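Local atomic coordinates of glycosyl transferase (Staphylococcus aureus, PDB entry 5U02), a protein that belongs to the glycosyltransferases, the modelled chain joining a helical linker domain to two immunoglobulin-like (E-set) beta domains of the TarS C-terminal type. Residues A[59-70]-A[85-96]; A[133-142]-A[153-161]. One frame throughout, in Å; residues are numbered along the deposited sequence.

The two contacts lie in series along the chain and in different parts of it: interaction 1 closes at Tyr96, well before interaction 2 opens at Asp133. Their centres are 29 Å apart and their nearest atoms about 12 Å, so neither touches the other. Interaction 1 packs helix 56-68 against helices 82-89 and 93-105 within the TarS linker domain. Interaction 2 pairs strands 138-146 and 150-159, a beta hairpin near the middle of the chain, in C-terminal domain 1. Between them come the rest of helix 93-105 and a small sheet of strands 110-114, 117-121 and 129-132, so the pair samples the helical linker and, beyond that small sheet, the first beta domain.

Interaction 1: residues A[59-70]-A[85-96]; sequences INALGDFIQAVP and LHYARAKDIDNY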
loop_
_atom_site.group_PDB
_atom_site.type_symbol
_atom_site.label_atom_id
_atom_site.label_comp_id
_atom_site.label_asym_id
_atom_site.label_seq_id
_atom_site.Cartn_x
_atom_site.Cartn_y
_atom_site.Cartn_z
ATOM N N ILE A 59 3.352 -39.988 -22.893
ATOM C CA ILE A 59 3.313 -40.367 -21.489
ATOM C C ILE A 59 3.538 -41.863 -21.294
ATOM O O ILE A 59 3.971 -42.277 -20.214
ATOM C CB ILE A 59 1.984 -39.891 -20.864
ATOM C CG1 ILE A 59 2.007 -40.038 -19.339
ATOM C CG2 ILE A 59 0.798 -40.624 -21.478
ATOM C CD1 ILE A 59 2.967 -39.102 -18.644
ATOM N N ASN A 60 3.280 -42.691 -22.313
ATOM C CA ASN A 60 3.557 -44.119 -22.174
ATOM C C ASN A 60 5.051 -44.361 -21.992
ATOM O O ASN A 60 5.472 -45.046 -21.053
ATOM C CB ASN A 60 3.060 -44.914 -23.388
ATOM C CG ASN A 60 1.915 -44.305 -24.075
ATOM O OD1 ASN A 60 2.085 -43.712 -25.079
ATOM N ND2 ASN A 60 0.745 -44.463 -23.555
ATOM N N ALA A 61 5.866 -43.812 -22.901
ATOM C CA ALA A 61 7.311 -44.013 -22.839
ATOM C C ALA A 61 7.913 -43.366 -21.602
ATOM O O ALA A 61 8.772 -43.962 -20.941
ATOM C CB ALA A 61 7.966 -43.453 -24.094
ATOM N N LEU A 62 7.508 -42.130 -21.301
ATOM C CA LEU A 62 7.884 -41.507 -20.038
ATOM C C LEU A 62 7.486 -42.389 -18.861
ATOM O O LEU A 62 8.247 -42.540 -17.900
ATOM C CB LEU A 62 7.230 -40.129 -19.928
ATOM C CG LEU A 62 7.746 -39.169 -18.856
ATOM C CD1 LEU A 62 9.093 -38.602 -19.257
ATOM C CD2 LEU A 62 6.744 -38.051 -18.616
ATOM N N GLY A 63 6.302 -43.000 -18.937
ATOM C CA GLY A 63 5.856 -43.869 -17.860
ATOM C C GLY A 63 6.769 -45.059 -17.647
ATOM O O GLY A 63 7.215 -45.321 -16.528
ATOM N N ASP A 64 7.060 -45.801 -18.722
ATOM C CA ASP A 64 7.951 -46.953 -18.606
ATOM C C ASP A 64 9.351 -46.530 -18.179
ATOM O O ASP A 64 10.022 -47.260 -17.441
ATOM C CB ASP A 64 8.002 -47.715 -19.932
ATOM C CG ASP A 64 8.455 -49.158 -19.764
ATOM O OD1 ASP A 64 8.262 -49.955 -20.707
ATOM O OD2 ASP A 64 8.991 -49.501 -18.689
ATOM N N PHE A 65 9.804 -45.357 -18.625
ATOM C CA PHE A 65 11.097 -44.844 -18.188
ATOM C C PHE A 65 11.064 -44.459 -16.712
ATOM O O PHE A 65 11.925 -44.881 -15.931
ATOM C CB PHE A 65 11.507 -43.663 -19.074
ATOM C CG PHE A 65 12.461 -42.696 -18.423
ATOM C CD1 PHE A 65 12.129 -41.356 -18.309
ATOM C CD2 PHE A 65 13.692 -43.116 -17.941
ATOM C CE1 PHE A 65 12.998 -40.456 -17.722
ATOM C CE2 PHE A 65 14.564 -42.219 -17.346
ATOM C CZ PHE A 65 14.215 -40.888 -17.239
ATOM N N ILE A 66 10.067 -43.668 -16.304
ATOM C CA ILE A 66 9.949 -43.297 -14.898
ATOM C C ILE A 66 9.577 -44.501 -14.033
ATOM O O ILE A 66 9.826 -44.495 -12.822
ATOM C CB ILE A 66 8.940 -42.137 -14.746
ATOM C CG1 ILE A 66 9.418 -40.915 -15.534
ATOM C CG2 ILE A 66 8.757 -41.734 -13.288
ATOM C CD1 ILE A 66 10.712 -40.325 -15.026
ATOM N N GLN A 67 9.006 -45.554 -14.624
ATOM C CA GLN A 67 8.778 -46.781 -13.865
ATOM C C GLN A 67 10.089 -47.424 -13.430
ATOM O O GLN A 67 10.125 -48.141 -12.424
ATOM C CB GLN A 67 7.955 -47.774 -14.690
ATOM C CG GLN A 67 6.459 -47.716 -14.430
ATOM C CD GLN A 67 5.642 -48.270 -15.581
ATOM O OE1 GLN A 67 6.161 -48.979 -16.443
ATOM N NE2 GLN A 67 4.353 -47.948 -15.598
ATOM N N ALA A 68 11.173 -47.175 -14.169
ATOM C CA ALA A 68 12.447 -47.822 -13.882
ATOM C C ALA A 68 13.159 -47.219 -12.679
ATOM O O ALA A 68 13.972 -47.905 -12.052
ATOM C CB ALA A 68 13.361 -47.752 -15.104
ATOM N N VAL A 69 12.887 -45.961 -12.348
ATOM C CA VAL A 69 13.549 -45.322 -11.214
ATOM C C VAL A 69 12.728 -45.589 -9.958
ATOM O O VAL A 69 11.492 -45.494 -9.991
ATOM C CB VAL A 69 13.756 -43.817 -11.450
ATOM C CG1 VAL A 69 14.921 -43.592 -12.395
ATOM C CG2 VAL A 69 12.506 -43.184 -12.016
ATOM N N PRO A 70 13.364 -45.936 -8.843
ATOM C CA PRO A 70 12.606 -46.325 -7.650
ATOM C C PRO A 70 11.826 -45.159 -7.066
ATOM O O PRO A 70 12.210 -43.995 -7.195
ATOM C CB PRO A 70 13.692 -46.801 -6.678
ATOM C CG PRO A 70 14.894 -47.070 -7.528
ATOM C CD PRO A 70 14.816 -46.082 -8.648
ATOM N N LEU A 85 6.664 -37.038 -11.574
ATOM C CA LEU A 85 7.138 -38.415 -11.470
ATOM C C LEU A 85 5.995 -39.360 -11.130
ATOM O O LEU A 85 5.928 -40.479 -11.651
ATOM C CB LEU A 85 8.244 -38.533 -10.415
ATOM C CG LEU A 85 9.560 -37.788 -10.629
ATOM C CD1 LEU A 85 10.450 -37.901 -9.394
ATOM C CD2 LEU A 85 10.262 -38.338 -11.853
ATOM N N HIS A 86 5.079 -38.920 -10.266
ATOM C CA HIS A 86 3.975 -39.775 -9.842
ATOM C C HIS A 86 3.003 -40.032 -10.989
ATOM O O HIS A 86 2.668 -41.184 -11.284
ATOM C CB HIS A 86 3.274 -39.135 -8.639
ATOM C CG HIS A 86 1.863 -39.589 -8.433
ATOM N ND1 HIS A 86 0.797 -39.031 -9.103
ATOM C CD2 HIS A 86 1.342 -40.540 -7.622
ATOM C CE1 HIS A 86 -0.321 -39.622 -8.718
ATOM N NE2 HIS A 86 -0.017 -40.541 -7.821
ATOM N N TYR A 87 2.550 -38.971 -11.661
ATOM C CA TYR A 87 1.665 -39.150 -12.807
ATOM C C TYR A 87 2.377 -39.746 -14.014
ATOM O O TYR A 87 1.703 -40.195 -14.947
ATOM C CB TYR A 87 1.013 -37.823 -13.198
ATOM C CG TYR A 87 0.131 -37.239 -12.119
ATOM C CD1 TYR A 87 -0.982 -37.926 -11.655
ATOM C CD2 TYR A 87 0.407 -35.994 -11.573
ATOM C CE1 TYR A 87 -1.788 -37.391 -10.667
ATOM C CE2 TYR A 87 -0.389 -35.454 -10.590
ATOM C CZ TYR A 87 -1.485 -36.155 -10.142
ATOM O OH TYR A 87 -2.270 -35.605 -9.163
ATOM N N ALA A 88 3.713 -39.756 -14.027
ATOM C CA ALA A 88 4.432 -40.458 -15.085
ATOM C C ALA A 88 4.267 -41.965 -14.943
ATOM O O ALA A 88 3.826 -42.639 -15.880
ATOM C CB ALA A 88 5.912 -40.077 -15.068
ATOM N N ARG A 89 4.613 -42.511 -13.772
ATOM C CA ARG A 89 4.411 -43.936 -13.528
ATOM C C ARG A 89 2.954 -44.324 -13.733
ATOM O O ARG A 89 2.659 -45.413 -14.238
ATOM C CB ARG A 89 4.859 -44.305 -12.114
ATOM C CG ARG A 89 6.337 -44.113 -11.841
ATOM C CD ARG A 89 6.695 -44.613 -10.450
ATOM N NE ARG A 89 8.053 -44.243 -10.068
ATOM C CZ ARG A 89 8.374 -43.096 -9.480
ATOM N NH1 ARG A 89 9.637 -42.836 -9.167
ATOM N NH2 ARG A 89 7.432 -42.203 -9.208
ATOM N N ALA A 90 2.032 -43.444 -13.352
ATOM C CA ALA A 90 0.610 -43.693 -13.536
ATOM C C ALA A 90 0.141 -43.417 -14.959
ATOM O O ALA A 90 -1.032 -43.664 -15.258
ATOM C CB ALA A 90 -0.203 -42.848 -12.551
ATOM N N LYS A 91 1.026 -42.928 -15.826
ATOM C CA LYS A 91 0.709 -42.581 -17.213
ATOM C C LYS A 91 -0.618 -41.831 -17.299
ATOM O O LYS A 91 -1.527 -42.171 -18.056
ATOM C CB LYS A 91 0.720 -43.821 -18.101
ATOM C CG LYS A 91 1.864 -44.764 -17.778
ATOM C CD LYS A 91 2.005 -45.853 -18.820
ATOM C CE LYS A 91 3.365 -46.527 -18.717
ATOM N NZ LYS A 91 3.880 -46.978 -20.040
ATOM N N ASP A 92 -0.693 -40.782 -16.491
ATOM C CA ASP A 92 -1.889 -39.971 -16.295
ATOM C C ASP A 92 -1.578 -38.573 -16.817
ATOM O O ASP A 92 -1.003 -37.750 -16.100
ATOM C CB ASP A 92 -2.260 -39.954 -14.815
ATOM C CG ASP A 92 -3.587 -39.289 -14.545
ATOM O OD1 ASP A 92 -4.105 -38.570 -15.426
ATOM O OD2 ASP A 92 -4.109 -39.486 -13.430
ATOM N N ILE A 93 -1.960 -38.302 -18.068
ATOM C CA ILE A 93 -1.586 -37.040 -18.700
ATOM C C ILE A 93 -2.674 -35.980 -18.603
ATOM O O ILE A 93 -2.393 -34.798 -18.863
ATOM C CB ILE A 93 -1.172 -37.249 -20.172
ATOM C CG1 ILE A 93 -0.191 -36.155 -20.584
ATOM C CG2 ILE A 93 -2.396 -37.251 -21.077
ATOM C CD1 ILE A 93 0.275 -36.270 -21.975
ATOM N N ASP A 94 -3.902 -36.350 -18.234
ATOM C CA ASP A 94 -4.865 -35.328 -17.831
ATOM C C ASP A 94 -4.374 -34.603 -16.587
ATOM O O ASP A 94 -4.503 -33.379 -16.476
ATOM C CB ASP A 94 -6.244 -35.946 -17.580
ATOM C CG ASP A 94 -7.244 -34.938 -17.013
ATOM O OD1 ASP A 94 -7.323 -34.800 -15.770
ATOM O OD2 ASP A 94 -7.938 -34.284 -17.819
ATOM N N ASN A 95 -3.793 -35.348 -15.646
ATOM C CA ASN A 95 -3.218 -34.757 -14.445
ATOM C C ASN A 95 -1.797 -34.263 -14.673
ATOM O O ASN A 95 -1.389 -33.274 -14.056
ATOM C CB ASN A 95 -3.238 -35.768 -13.298
ATOM C CG ASN A 95 -4.634 -36.016 -12.760
ATOM O OD1 ASN A 95 -5.137 -37.139 -12.787
ATOM N ND2 ASN A 95 -5.258 -34.967 -12.245
ATOM N N TYR A 96 -1.024 -34.938 -15.529
ATOM C CA TYR A 96 0.328 -34.469 -15.823
ATOM C C TYR A 96 0.299 -33.069 -16.417
ATOM O O TYR A 96 1.053 -32.186 -15.992
ATOM C CB TYR A 96 1.038 -35.436 -16.772
ATOM C CG TYR A 96 2.528 -35.185 -16.909
ATOM C CD1 TYR A 96 3.016 -34.165 -17.720
ATOM C CD2 TYR A 96 3.447 -35.974 -16.232
ATOM C CE1 TYR A 96 4.370 -33.935 -17.840
ATOM C CE2 TYR A 96 4.804 -35.757 -16.351
ATOM C CZ TYR A 96 5.262 -34.739 -17.159
ATOM O OH TYR A 96 6.618 -34.521 -17.278
#
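Gly63 meets Arg89 at the closest backbone approach, CA to CA 4.6 Å, where the axes of helix 59-68 and helix 85-89 pass 8.1 Å apart at 109° between their N-to-C directions. The closeness rests on Gly63, whose CA lies against the carbonyl oxygen of Ala88. Beside it, Ile66 lays CG1 on the methyl of Ala88 (CG1 to CB 3.6 Å), while its CD1 meets CD2 of Leu85. The chi1 of Ile66 (-60°) turns CG2 away from the backbone N, and this methyl lies over the centre of one face of the Arg89 guanidinium. Arg89, extended from CG to NE, reaches past Ile66 so that NH1 gives a weak bond to Val69 O (3.3 Å, 163° at the hydrogen), the oxygen lying at the guanidinium edge; Asp74 binds NH2 in a salt bridge.

At the other end Ile59 is wedged between backbone and ring: CG1 rests on Lys91 CA (3.6 Å) and CD1 on Tyr96 CD2 (4.0 Å). CD2 of Leu62 crosses to CE2 of the same ring at 3.8 Å. Lys91, with positive phi, ends helix 82-89 in a Schellman motif; its chain then runs back over Gly63 to place NZ 2.7 Å from Asn60 O, which already accepts from Asp64 N. Two donors thus grip one carbonyl. Asp92 N-caps the next helix, its OD1 receiving Asn95 N.

Around this angled helix pair, helix 2-17 touches Leu62 through Tyr6, helix 23-40 reaches Ile66 through Leu34, and Phe46 of helix 46-49 meets Tyr96 and Ile93.

Interaction 2: residues A[133-142]-A[153-161]; sequences DIAKPKVKMT and TELTLNEFM
Lys140 and Thr156 form a hydrogen-bonded antiparallel pair, with Thr156 N to Lys140 O at 2.7 Å and nearly straight, and Lys140 N to Thr156 O at 2.8 Å. The flanking pairs, Val139 with Leu157 and Met141 with Leu155, are non-hydrogen-bonded and send their side chains to one face. There CG2 of Val139 lies alongside Leu157 CD2 (3.6 Å), the two side chains pointing the same way, and Val139 CG1 meets Leu155 CB. Leu155 in turn brings CD2 against Met141 CB at 3.7 Å.

Near Thr142 the contact becomes polar. Its hydroxyl OG1 is 2.7 Å from Glu154 OE1, to which it donates on the anti side of the carboxylate, 18° out of plane. Thr156 OG1 also lies 2.7 Å from Thr142 OG1, the two side chains crossing at about a right angle. With chi1 of 39°, Thr142 holds OG1 between its backbone N and carbonyl carbon, facing both partners. The other carboxylate oxygen of Glu154, OE2, bonds Tyr206 of the second subunit, so this group is held from two chains.

Beyond the paired strands, Pro137 sets CB over one face of the Phe160 ring, 3.8 Å from its centroid and 21° off the normal, a CH-pi contact. A water bridges Ala135 O and Met161 N and lies at the edge of that ring, in its plane. Tyr167 meets the Phe160 ring edge-to-face.

Strand 150-159 also pairs with strand 193-199 in the same antiparallel sheet. Much of the apolar face packs on other strands, Leu155 and Leu157 on Leu217 of strand 212-221 and Val139 on Val228 of strand 224-229, consistent with the core of an immunoglobulin-like (E-set) domain.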
loop_
_atom_site.group_PDB
_atom_site.type_symbol
_atom_site.label_atom_id
_atom_site.label_comp_id
_atom_site.label_asym_id
_atom_site.label_seq_id
_atom_site.Cartn_x
_atom_site.Cartn_y
_atom_site.Cartn_z
ATOM N N ASP A 133 8.653 -26.274 -3.325
ATOM C CA ASP A 133 9.353 -24.994 -3.302
ATOM C C ASP A 133 8.736 -24.019 -4.306
ATOM O O ASP A 133 8.090 -24.413 -5.281
ATOM C CB ASP A 133 10.840 -25.190 -3.616
ATOM C CG ASP A 133 11.650 -25.605 -2.397
ATOM O OD1 ASP A 133 11.090 -25.630 -1.283
ATOM O OD2 ASP A 133 12.853 -25.904 -2.555
ATOM N N ILE A 134 8.945 -22.728 -4.058
ATOM C CA ILE A 134 8.449 -21.669 -4.930
ATOM C C ILE A 134 9.641 -21.069 -5.663
ATOM O O ILE A 134 10.514 -20.442 -5.048
ATOM C CB ILE A 134 7.679 -20.594 -4.155
ATOM C CG1 ILE A 134 6.620 -21.237 -3.264
ATOM C CG2 ILE A 134 7.039 -19.611 -5.124
ATOM C CD1 ILE A 134 5.550 -20.260 -2.803
ATOM N N ALA A 135 9.673 -21.253 -6.983
ATOM C CA ALA A 135 10.739 -20.732 -7.823
ATOM C C ALA A 135 10.541 -19.240 -8.078
ATOM O O ALA A 135 9.475 -18.676 -7.830
ATOM C CB ALA A 135 10.805 -21.505 -9.141
ATOM N N LYS A 136 11.594 -18.601 -8.575
ATOM C CA LYS A 136 11.545 -17.175 -8.831
ATOM C C LYS A 136 10.584 -16.874 -9.977
ATOM O O LYS A 136 10.560 -17.594 -10.983
ATOM C CB LYS A 136 12.939 -16.648 -9.158
ATOM C CG LYS A 136 13.296 -15.354 -8.458
ATOM C CD LYS A 136 14.795 -15.141 -8.420
ATOM C CE LYS A 136 15.250 -14.196 -9.518
ATOM N NZ LYS A 136 16.661 -13.759 -9.317
ATOM N N PRO A 137 9.753 -15.838 -9.862
ATOM C CA PRO A 137 8.849 -15.496 -10.963
ATOM C C PRO A 137 9.604 -14.926 -12.149
ATOM O O PRO A 137 10.614 -14.239 -12.001
ATOM C CB PRO A 137 7.922 -14.433 -10.361
ATOM C CG PRO A 137 8.700 -13.857 -9.233
ATOM C CD PRO A 137 9.486 -15.012 -8.666
ATOM N N LYS A 138 9.090 -15.212 -13.335
ATOM C CA LYS A 138 9.555 -14.549 -14.546
ATOM C C LYS A 138 8.836 -13.218 -14.698
ATOM O O LYS A 138 7.616 -13.136 -14.525
ATOM C CB LYS A 138 9.302 -15.427 -15.778
ATOM C CG LYS A 138 10.047 -16.748 -15.771
ATOM C CD LYS A 138 11.523 -16.550 -16.085
ATOM C CE LYS A 138 12.202 -17.875 -16.402
ATOM N NZ LYS A 138 13.615 -17.693 -16.854
ATOM N N VAL A 139 9.593 -12.167 -15.008
ATOM C CA VAL A 139 9.050 -10.818 -15.105
ATOM C C VAL A 139 9.341 -10.270 -16.492
ATOM O O VAL A 139 10.467 -10.389 -16.987
ATOM C CB VAL A 139 9.633 -9.892 -14.024
ATOM C CG1 VAL A 139 9.085 -8.478 -14.195
ATOM C CG2 VAL A 139 9.308 -10.421 -12.645
ATOM N N LYS A 140 8.330 -9.668 -17.113
ATOM C CA LYS A 140 8.507 -8.955 -18.369
ATOM C C LYS A 140 8.032 -7.520 -18.181
ATOM O O LYS A 140 6.939 -7.289 -17.649
ATOM C CB LYS A 140 7.757 -9.643 -19.519
ATOM C CG LYS A 140 7.905 -8.916 -20.849
ATOM C CD LYS A 140 6.889 -9.342 -21.898
ATOM C CE LYS A 140 7.287 -8.790 -23.265
ATOM N NZ LYS A 140 6.572 -9.434 -24.403
ATOM N N MET A 141 8.863 -6.560 -18.583
ATOM C CA MET A 141 8.502 -5.146 -18.503
ATOM C C MET A 141 7.640 -4.826 -19.715
ATOM O O MET A 141 8.151 -4.609 -20.816
ATOM C CB MET A 141 9.753 -4.278 -18.439
ATOM C CG MET A 141 9.486 -2.787 -18.206
ATOM S SD MET A 141 11.011 -1.811 -18.194
ATOM C CE MET A 141 11.575 -2.045 -19.874
ATOM N N THR A 142 6.319 -4.816 -19.522
ATOM C CA THR A 142 5.391 -4.662 -20.634
ATOM C C THR A 142 5.045 -3.208 -20.948
ATOM O O THR A 142 4.442 -2.951 -21.994
ATOM C CB THR A 142 4.103 -5.455 -20.367
ATOM O OG1 THR A 142 3.746 -5.356 -18.983
ATOM C CG2 THR A 142 4.289 -6.925 -20.735
ATOM N N THR A 153 5.681 2.428 -15.193
ATOM C CA THR A 153 6.183 1.167 -15.710
ATOM C C THR A 153 5.252 0.039 -15.297
ATOM O O THR A 153 4.723 0.024 -14.180
ATOM C CB THR A 153 7.626 0.885 -15.239
ATOM O OG1 THR A 153 8.133 -0.261 -15.929
ATOM C CG2 THR A 153 7.682 0.625 -13.755
ATOM N N GLU A 154 5.043 -0.894 -16.220
ATOM C CA GLU A 154 4.201 -2.059 -15.998
ATOM C C GLU A 154 5.071 -3.304 -16.064
ATOM O O GLU A 154 5.800 -3.504 -17.040
ATOM C CB GLU A 154 3.082 -2.125 -17.041
ATOM C CG GLU A 154 2.102 -3.262 -16.850
ATOM C CD GLU A 154 1.125 -3.365 -17.999
ATOM O OE1 GLU A 154 1.535 -3.833 -19.084
ATOM O OE2 GLU A 154 -0.049 -2.962 -17.822
ATOM N N LEU A 155 5.012 -4.122 -15.019
ATOM C CA LEU A 155 5.743 -5.380 -14.959
ATOM C C LEU A 155 4.741 -6.521 -14.937
ATOM O O LEU A 155 3.828 -6.533 -14.105
ATOM C CB LEU A 155 6.646 -5.438 -13.725
ATOM C CG LEU A 155 7.677 -4.309 -13.654
ATOM C CD1 LEU A 155 8.543 -4.464 -12.420
ATOM C CD2 LEU A 155 8.525 -4.291 -14.914
ATOM N N THR A 156 4.902 -7.469 -15.856
ATOM C CA THR A 156 3.990 -8.595 -15.990
ATOM C C THR A 156 4.696 -9.868 -15.538
ATOM O O THR A 156 5.744 -10.232 -16.082
ATOM C CB THR A 156 3.497 -8.735 -17.429
ATOM O OG1 THR A 156 2.768 -7.557 -17.792
ATOM C CG2 THR A 156 2.585 -9.943 -17.566
ATOM N N LEU A 157 4.126 -10.534 -14.538
ATOM C CA LEU A 157 4.604 -11.848 -14.114
ATOM C C LEU A 157 4.039 -12.882 -15.077
ATOM O O LEU A 157 2.875 -13.272 -14.974
ATOM C CB LEU A 157 4.179 -12.146 -12.681
ATOM C CG LEU A 157 4.427 -11.082 -11.616
ATOM C CD1 LEU A 157 4.149 -11.661 -10.236
ATOM C CD2 LEU A 157 5.839 -10.563 -11.708
ATOM N N ASN A 158 4.860 -13.325 -16.031
ATOM C CA ASN A 158 4.382 -14.294 -17.013
ATOM C C ASN A 158 4.224 -15.678 -16.399
ATOM O O ASN A 158 3.276 -16.402 -16.724
ATOM C CB ASN A 158 5.325 -14.344 -18.216
ATOM C CG ASN A 158 5.022 -13.264 -19.241
ATOM O OD1 ASN A 158 4.018 -12.559 -19.136
ATOM N ND2 ASN A 158 5.879 -13.146 -20.249
ATOM N N GLU A 159 5.137 -16.066 -15.513
ATOM C CA GLU A 159 5.065 -17.371 -14.872
ATOM C C GLU A 159 5.375 -17.230 -13.392
ATOM O O GLU A 159 6.359 -16.588 -13.013
ATOM C CB GLU A 159 6.022 -18.371 -15.526
ATOM C CG GLU A 159 5.471 -18.970 -16.808
ATOM C CD GLU A 159 6.353 -20.065 -17.373
ATOM O OE1 GLU A 159 7.200 -20.594 -16.621
ATOM O OE2 GLU A 159 6.194 -20.402 -18.565
ATOM N N PHE A 160 4.523 -17.833 -12.568
ATOM C CA PHE A 160 4.655 -17.795 -11.120
ATOM C C PHE A 160 3.776 -18.901 -10.561
ATOM O O PHE A 160 2.603 -19.011 -10.937
ATOM C CB PHE A 160 4.238 -16.430 -10.558
ATOM C CG PHE A 160 4.813 -16.129 -9.203
ATOM C CD1 PHE A 160 5.873 -16.868 -8.702
ATOM C CD2 PHE A 160 4.280 -15.118 -8.420
ATOM C CE1 PHE A 160 6.398 -16.597 -7.451
ATOM C CE2 PHE A 160 4.800 -14.839 -7.170
ATOM C CZ PHE A 160 5.862 -15.582 -6.683
ATOM N N MET A 161 4.338 -19.724 -9.683
ATOM C CA MET A 161 3.624 -20.893 -9.191
ATOM C C MET A 161 2.593 -20.561 -8.129
ATOM O O MET A 161 2.133 -21.473 -7.432
ATOM C CB MET A 161 4.613 -21.929 -8.656
ATOM C CG MET A 161 5.177 -22.811 -9.746
ATOM S SD MET A 161 6.396 -23.970 -9.122
ATOM C CE MET A 161 7.301 -22.891 -8.041
HETATM O O HOH W 1 7.387 -19.874 -9.823
#